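Local coordinates for EAL domain protein (Vibrio cholerae serotype O1, PDB 6IJ2), which hydrolyses cyclic dinucleotides such as c-di-GMP and cGAMP as a standalone EAL phosphodiesterase, here holding calcium and linear 5'-pGpG, at residues F24-A29 with D72-V77; E45-G50 with S93-P98. The protein carries 1 engineered substitution. All blocks are in the same frame, centred on the assembly; numbering follows the deposited sequence.

Contact 1: residues F24-A29 with D72-V77; sequences FDFTMA and DQMCRV
Phe26 and Met28 reach from an extended backbone, which runs into strand 27-35, to Met74 and Cys75 on helix 68-85, and no hydrogen bond passes between the two segments. The contact illustrates how an apolar layer of ring and sulfur can join an extended segment to a helix largely through side chains. Phe26 has its CG set between the backbone N and the carbonyl carbon (chi1 58°), a rotation that carries the far end of the ring to the helix. There CZ lies 3.9 Å from CB of Met74, while CE2 is 3.8 Å from SG of Cys75. This sulfur-aromatic contact is oblique, with Cys75 SG 4.8 Å from the Phe26 ring centroid and 59° off the ring normal. Met28 bends at chi2 (-70°) and brings its methyl to the edge of the same ring, in its plane. That methyl also meets the helix: Met28 CE is 3.8 Å from Cys75 CB and 3.5 Å from Cys75 O. At the outer end, CE of Met74 lies 4.1 Å from Asp25 OD1, the two side chains crossing nearly at right angles. Asp25 OD1 forms a salt bridge with Lys78, whose ammonium group also makes a cation-pi contact with Phe26, and accepts a weak bond from Phe26 N. Phe71 meets the Phe26 ring as well, and a guanine base of the bound dinucleotide packs on Met28 and Cys75. Cohesion therefore rests on dispersion and sulfur-aromatic packing; the one charged group touching across, Asp25, sits at the exposed end, while buried Met28 and Cys75 form part of the wall beside the base.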
loop_
_atom_site.group_PDB
_atom_site.type_symbol
_atom_site.label_atom_id
_atom_site.label_comp_id
_atom_site.label_asym_id
_atom_site.label_seq_id
_atom_site.Cartn_x
_atom_site.Cartn_y
_atom_site.Cartn_z
ATOM N N PHE A 24 -8.591 32.796 3.739
ATOM C CA PHE A 24 -8.410 32.363 5.113
ATOM C C PHE A 24 -6.930 32.454 5.446
ATOM O O PHE A 24 -6.077 32.470 4.556
ATOM C CB PHE A 24 -8.919 30.929 5.330
ATOM C CG PHE A 24 -8.241 29.907 4.456
ATOM C CD1 PHE A 24 -8.716 29.641 3.182
ATOM C CD2 PHE A 24 -7.131 29.218 4.907
ATOM C CE1 PHE A 24 -8.091 28.704 2.374
ATOM C CE2 PHE A 24 -6.502 28.277 4.102
ATOM C CZ PHE A 24 -6.985 28.024 2.834
ATOM N N ASP A 25 -6.630 32.522 6.722
ATOM C CA ASP A 25 -5.258 32.535 7.222
ATOM C C ASP A 25 -5.100 31.340 8.181
ATOM O O ASP A 25 -6.065 30.755 8.595
ATOM C CB ASP A 25 -4.894 33.846 7.905
ATOM C CG ASP A 25 -3.407 34.153 7.819
ATOM O OD1 ASP A 25 -2.685 33.475 7.094
ATOM O OD2 ASP A 25 -2.949 35.088 8.465
ATOM N N PHE A 26 -3.871 31.032 8.566
ATOM C CA PHE A 26 -3.553 29.874 9.394
ATOM C C PHE A 26 -2.101 30.013 9.829
ATOM O O PHE A 26 -1.393 30.929 9.402
ATOM C CB PHE A 26 -3.774 28.559 8.638
ATOM C CG PHE A 26 -2.967 28.457 7.380
ATOM C CD1 PHE A 26 -3.414 29.042 6.206
ATOM C CD2 PHE A 26 -1.755 27.794 7.374
ATOM C CE1 PHE A 26 -2.662 28.969 5.052
ATOM C CE2 PHE A 26 -1.004 27.709 6.218
ATOM C CZ PHE A 26 -1.455 28.303 5.059
ATOM N N THR A 27 -1.663 29.096 10.681
ATOM C CA THR A 27 -0.272 29.096 11.124
ATOM C C THR A 27 0.146 27.642 11.312
ATOM O O THR A 27 -0.509 26.732 10.798
ATOM C CB THR A 27 -0.105 29.973 12.382
ATOM O OG1 THR A 27 1.285 30.101 12.706
ATOM C CG2 THR A 27 -0.847 29.386 13.568
ATOM N N MET A 28 1.233 27.423 12.050
ATOM C CA MET A 28 1.826 26.102 12.176
ATOM C C MET A 28 1.984 25.700 13.632
ATOM O O MET A 28 2.236 26.530 14.508
ATOM C CB MET A 28 3.197 26.027 11.501
ATOM C CG MET A 28 3.174 26.143 10.000
ATOM S SD MET A 28 2.452 24.684 9.204
ATOM C CE MET A 28 1.941 25.471 7.682
ATOM N N ALA A 29 1.823 24.401 13.867
ATOM C CA ALA A 29 2.315 23.718 15.049
ATOM C C ALA A 29 3.517 22.876 14.642
ATOM O O ALA A 29 3.760 22.639 13.456
ATOM C CB ALA A 29 1.230 22.838 15.684
ATOM N N ASP A 72 -0.238 25.605 -0.763
ATOM C CA ASP A 72 0.998 24.849 -0.590
ATOM C C ASP A 72 2.183 25.782 -0.366
ATOM O O ASP A 72 2.955 25.612 0.585
ATOM C CB ASP A 72 1.229 23.964 -1.813
ATOM C CG ASP A 72 2.370 23.003 -1.623
ATOM O OD1 ASP A 72 2.296 22.180 -0.686
ATOM O OD2 ASP A 72 3.337 23.064 -2.412
ATOM N N GLN A 73 2.340 26.782 -1.233
ATOM C CA GLN A 73 3.439 27.730 -1.077
ATOM C C GLN A 73 3.357 28.460 0.259
ATOM O O GLN A 73 4.382 28.689 0.911
ATOM C CB GLN A 73 3.439 28.721 -2.243
ATOM C CG GLN A 73 3.521 28.042 -3.597
ATOM C CD GLN A 73 3.878 28.992 -4.723
ATOM O OE1 GLN A 73 4.837 28.761 -5.461
ATOM N NE2 GLN A 73 3.102 30.062 -4.870
ATOM N N MET A 74 2.144 28.819 0.690
ATOM C CA MET A 74 1.978 29.496 1.973
ATOM C C MET A 74 2.402 28.609 3.138
ATOM O O MET A 74 3.076 29.076 4.065
ATOM C CB MET A 74 0.527 29.947 2.143
ATOM C CG MET A 74 0.196 31.246 1.429
ATOM S SD MET A 74 0.294 32.680 2.519
ATOM C CE MET A 74 -1.278 32.560 3.375
ATOM N N CYS A 75 2.010 27.329 3.116
ATOM C CA CYS A 75 2.437 26.402 4.168
ATOM C C CYS A 75 3.949 26.354 4.285
ATOM O O CYS A 75 4.494 26.284 5.392
ATOM C CB CYS A 75 1.918 24.989 3.898
ATOM S SG CYS A 75 0.214 24.707 4.302
ATOM N N ARG A 76 4.642 26.353 3.149
ATOM C CA ARG A 76 6.093 26.256 3.174
ATOM C C ARG A 76 6.718 27.498 3.786
ATOM O O ARG A 76 7.623 27.395 4.617
ATOM C CB ARG A 76 6.618 26.025 1.762
ATOM C CG ARG A 76 6.178 24.674 1.201
ATOM C CD ARG A 76 6.657 24.498 -0.208
ATOM N NE ARG A 76 6.179 23.248 -0.772
ATOM C CZ ARG A 76 6.762 22.626 -1.788
ATOM N NH1 ARG A 76 7.854 23.145 -2.335
ATOM N NH2 ARG A 76 6.262 21.485 -2.244
ATOM N N VAL A 77 6.232 28.680 3.403
ATOM C CA VAL A 77 6.828 29.924 3.873
ATOM C C VAL A 77 6.555 30.133 5.358
ATOM O O VAL A 77 7.439 30.568 6.111
ATOM C CB VAL A 77 6.315 31.104 3.031
ATOM C CG1 VAL A 77 6.807 32.412 3.614
ATOM C CG2 VAL A 77 6.768 30.962 1.586
#

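Contact 2: residues E45-G50 with S93-P98; sequences EALVRG and SINFLP. With CA (calcium ion), chain J; nucleotides of chain B.
The Glu45 carboxylate and the Asn95 amide meet with their planes 42° apart, joined by a bent bond from Asn95 ND2 to Glu45 OE2 (2.8 Å) that comes to the anti side of the carboxylate, somewhat out of its plane. The guanidinium of Arg49 receives phosphate oxygen OP1 of G2 of chain B at its edge, near its plane, with NH1 and NH2 each 2.9 Å from OP1. NH2 also donates to Val48 O, and together with the bonds to OP1 this limits the rotation of the group. Over one face of the guanine lies Asn95 CB, 3.7 Å from C2 of G2, while Val48 N donates to N7 of G2 at 2.8 Å.

Glu45 belongs to the Glu-Ala-Leu signature that names the family, and the pair is a worked example of two strand-borne side chains sharing one metal. With CG anti to the backbone N (chi1 179°) and an extended chain beyond, Glu45 places OE2 2.4 Å from the calcium, and Asn95 OD1 binds the same ion at 2.4 Å. Metal at OD1 and carboxylate at ND2 together settle which way the amide faces. Glu128, Asp158, a water and a phosphate of the dinucleotide also bind this ion. A second water links Ala46 O and Asn95 N with O6 of the guanine, consistent with the backbone contributing to recognition of the base.

Ala46 N donates to Ser93 O at 2.9 Å and 169°, a bond of the parallel bridge of Glu45 with Ser93, beyond which strands 41-49 and 91-96 splay apart. Strand 27-35 flanks the first of these and strand 125-129 the second, where Ser93 OG bonds to Glu128; Ala46 packs on Ala79 of helix 68-85, and Val48 rests against helix 56-60.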
loop_
_atom_site.group_PDB
_atom_site.type_symbol
_atom_site.label_atom_id
_atom_site.label_comp_id
_atom_site.label_asym_id
_atom_site.label_seq_id
_atom_site.Cartn_x
_atom_site.Cartn_y
_atom_site.Cartn_z
ATOM N N GLU A 45 8.229 18.198 12.668
ATOM C CA GLU A 45 7.281 18.234 11.570
ATOM C C GLU A 45 6.371 19.443 11.756
ATOM O O GLU A 45 5.864 19.680 12.861
ATOM C CB GLU A 45 6.457 16.944 11.499
ATOM C CG GLU A 45 5.459 16.988 10.372
ATOM C CD GLU A 45 4.604 15.749 10.250
ATOM O OE1 GLU A 45 4.634 14.878 11.155
ATOM O OE2 GLU A 45 3.910 15.660 9.221
ATOM N N ALA A 46 6.230 20.245 10.694
ATOM C CA ALA A 46 5.304 21.375 10.686
ATOM C C ALA A 46 3.901 20.898 10.317
ATOM O O ALA A 46 3.718 20.174 9.329
ATOM C CB ALA A 46 5.772 22.451 9.702
ATOM N N LEU A 47 2.905 21.332 11.092
ATOM C CA LEU A 47 1.527 20.873 10.939
ATOM C C LEU A 47 0.600 22.075 10.941
ATOM O O LEU A 47 0.678 22.916 11.839
ATOM C CB LEU A 47 1.137 19.926 12.066
ATOM C CG LEU A 47 1.966 18.642 12.131
ATOM C CD1 LEU A 47 1.816 18.038 13.502
ATOM C CD2 LEU A 47 1.501 17.657 11.057
ATOM N N VAL A 48 -0.283 22.142 9.951
ATOM C CA VAL A 48 -1.143 23.308 9.784
ATOM C C VAL A 48 -2.139 23.419 10.938
ATOM O O VAL A 48 -2.669 22.416 11.436
ATOM C CB VAL A 48 -1.848 23.214 8.419
ATOM C CG1 VAL A 48 -3.352 23.280 8.565
ATOM C CG2 VAL A 48 -1.349 24.294 7.490
ATOM N N ARG A 49 -2.401 24.655 11.370
ATOM C CA ARG A 49 -3.364 24.951 12.419
ATOM C C ARG A 49 -4.046 26.265 12.084
ATOM O O ARG A 49 -3.480 27.109 11.387
ATOM C CB ARG A 49 -2.709 25.085 13.806
ATOM C CG ARG A 49 -2.091 23.811 14.359
ATOM C CD ARG A 49 -3.158 22.759 14.631
ATOM N NE ARG A 49 -2.577 21.557 15.215
ATOM C CZ ARG A 49 -2.154 20.520 14.500
ATOM N NH1 ARG A 49 -1.625 19.457 15.097
ATOM N NH2 ARG A 49 -2.250 20.553 13.183
ATOM N N GLY A 50 -5.262 26.433 12.589
ATOM C CA GLY A 50 -5.920 27.719 12.490
ATOM C C GLY A 50 -5.225 28.758 13.353
ATOM O O GLY A 50 -4.360 28.454 14.177
ATOM N N SER A 93 10.508 19.449 8.759
ATOM C CA SER A 93 9.841 18.490 7.879
ATOM C C SER A 93 8.477 19.042 7.499
ATOM O O SER A 93 7.682 19.391 8.375
ATOM C CB SER A 93 9.704 17.131 8.549
ATOM O OG SER A 93 9.388 16.125 7.596
ATOM N N ILE A 94 8.215 19.128 6.197
ATOM C CA ILE A 94 7.021 19.781 5.673
ATOM C C ILE A 94 6.233 18.762 4.877
ATOM O O ILE A 94 6.804 17.997 4.092
ATOM C CB ILE A 94 7.361 21.001 4.797
ATOM C CG1 ILE A 94 8.154 22.018 5.619
ATOM C CG2 ILE A 94 6.086 21.654 4.246
ATOM C CD1 ILE A 94 8.834 23.089 4.778
ATOM N N ASN A 95 4.922 18.754 5.084
ATOM C CA ASN A 95 4.049 17.846 4.352
ATOM C C ASN A 95 3.808 18.393 2.953
ATOM O O ASN A 95 3.438 19.559 2.792
ATOM C CB ASN A 95 2.717 17.677 5.081
ATOM C CG ASN A 95 2.848 16.869 6.359
ATOM O OD1 ASN A 95 2.923 15.642 6.321
ATOM N ND2 ASN A 95 2.873 17.553 7.495
ATOM N N PHE A 96 4.030 17.567 1.939
ATOM C CA PHE A 96 3.854 18.004 0.561
ATOM C C PHE A 96 2.430 17.664 0.148
ATOM O O PHE A 96 2.077 16.487 0.043
ATOM C CB PHE A 96 4.882 17.349 -0.359
ATOM C CG PHE A 96 4.999 17.994 -1.725
ATOM C CD1 PHE A 96 3.941 18.695 -2.292
ATOM C CD2 PHE A 96 6.174 17.889 -2.446
ATOM C CE1 PHE A 96 4.051 19.266 -3.546
ATOM C CE2 PHE A 96 6.292 18.463 -3.700
ATOM C CZ PHE A 96 5.229 19.150 -4.249
ATOM N N LEU A 97 1.625 18.700 -0.097
ATOM C CA LEU A 97 0.240 18.556 -0.516
ATOM C C LEU A 97 0.146 17.626 -1.726
ATOM O O LEU A 97 0.765 17.906 -2.765
ATOM C CB LEU A 97 -0.355 19.922 -0.852
ATOM C CG LEU A 97 -1.837 19.944 -1.244
ATOM C CD1 LEU A 97 -2.731 19.873 -0.012
ATOM C CD2 LEU A 97 -2.165 21.168 -2.087
ATOM N N PRO A 98 -0.607 16.518 -1.628
ATOM C CA PRO A 98 -0.673 15.522 -2.711
ATOM C C PRO A 98 -0.725 16.088 -4.129
ATOM O O PRO A 98 -1.630 16.845 -4.498
ATOM C CB PRO A 98 -1.945 14.753 -2.354
ATOM C CG PRO A 98 -1.908 14.733 -0.852
ATOM C CD PRO A 98 -1.381 16.093 -0.450
HETATM CA CA CA J . 3.448 13.816 7.743
ATOM P P G B 2 -2.854 16.802 12.420
ATOM O OP1 G B 2 -1.820 17.702 12.797
ATOM O OP2 G B 2 -4.194 17.043 12.842
ATOM O "O5'" G B 2 -2.878 16.633 10.854
ATOM C "C5'" G B 2 -3.979 16.038 10.178
ATOM C "C4'" G B 2 -3.631 15.825 8.732
ATOM O "O4'" G B 2 -3.294 17.091 8.133
ATOM C "C3'" G B 2 -2.439 14.905 8.469
ATOM O "O3'" G B 2 -2.682 14.009 7.402
ATOM C "C2'" G B 2 -1.344 15.866 8.034
ATOM O "O2'" G B 2 -0.384 15.345 7.154
ATOM C "C1'" G B 2 -2.160 16.946 7.337
ATOM N N9 G B 2 -1.438 18.204 7.336
ATOM C C8 G B 2 -1.042 18.931 8.427
ATOM N N7 G B 2 -0.347 19.985 8.114
ATOM C C5 G B 2 -0.256 19.936 6.736
ATOM C C6 G B 2 0.381 20.811 5.827
ATOM O O6 G B 2 1.030 21.822 6.067
ATOM N N1 G B 2 0.216 20.397 4.516
ATOM C C2 G B 2 -0.464 19.275 4.128
ATOM N N2 G B 2 -0.503 19.036 2.817
ATOM N N3 G B 2 -1.076 18.459 4.963
ATOM C C4 G B 2 -0.932 18.845 6.241
HETATM O O HOH W 1 3.796 12.701 9.746
HETATM O O HOH W 2 3.639 20.676 6.804
#

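How the contacts relate
Contacts 1 and 2 lie with their centres about 8 Å apart and share the early strands of the TIM-like barrel of EAL domains. Strand 27-35 runs antiparallel to strand 41-49 and is joined to it by probable hydrogen bonds, Ala29 N to Leu47 O and Thr27 N to Arg49 O, both 2.8 Å. Val48 packs against Phe26, Met28 and Cys75, while Arg76 of contact 1 makes a cation-pi contact with Phe96 of contact 2. Both contacts meet the bound dinucleotide: contact 2 supplies metal ligands and polar partners, contact 1 an apolar surface. The Met28 side chain remains about 11 Å from a calcium ion, outside the metal site itself.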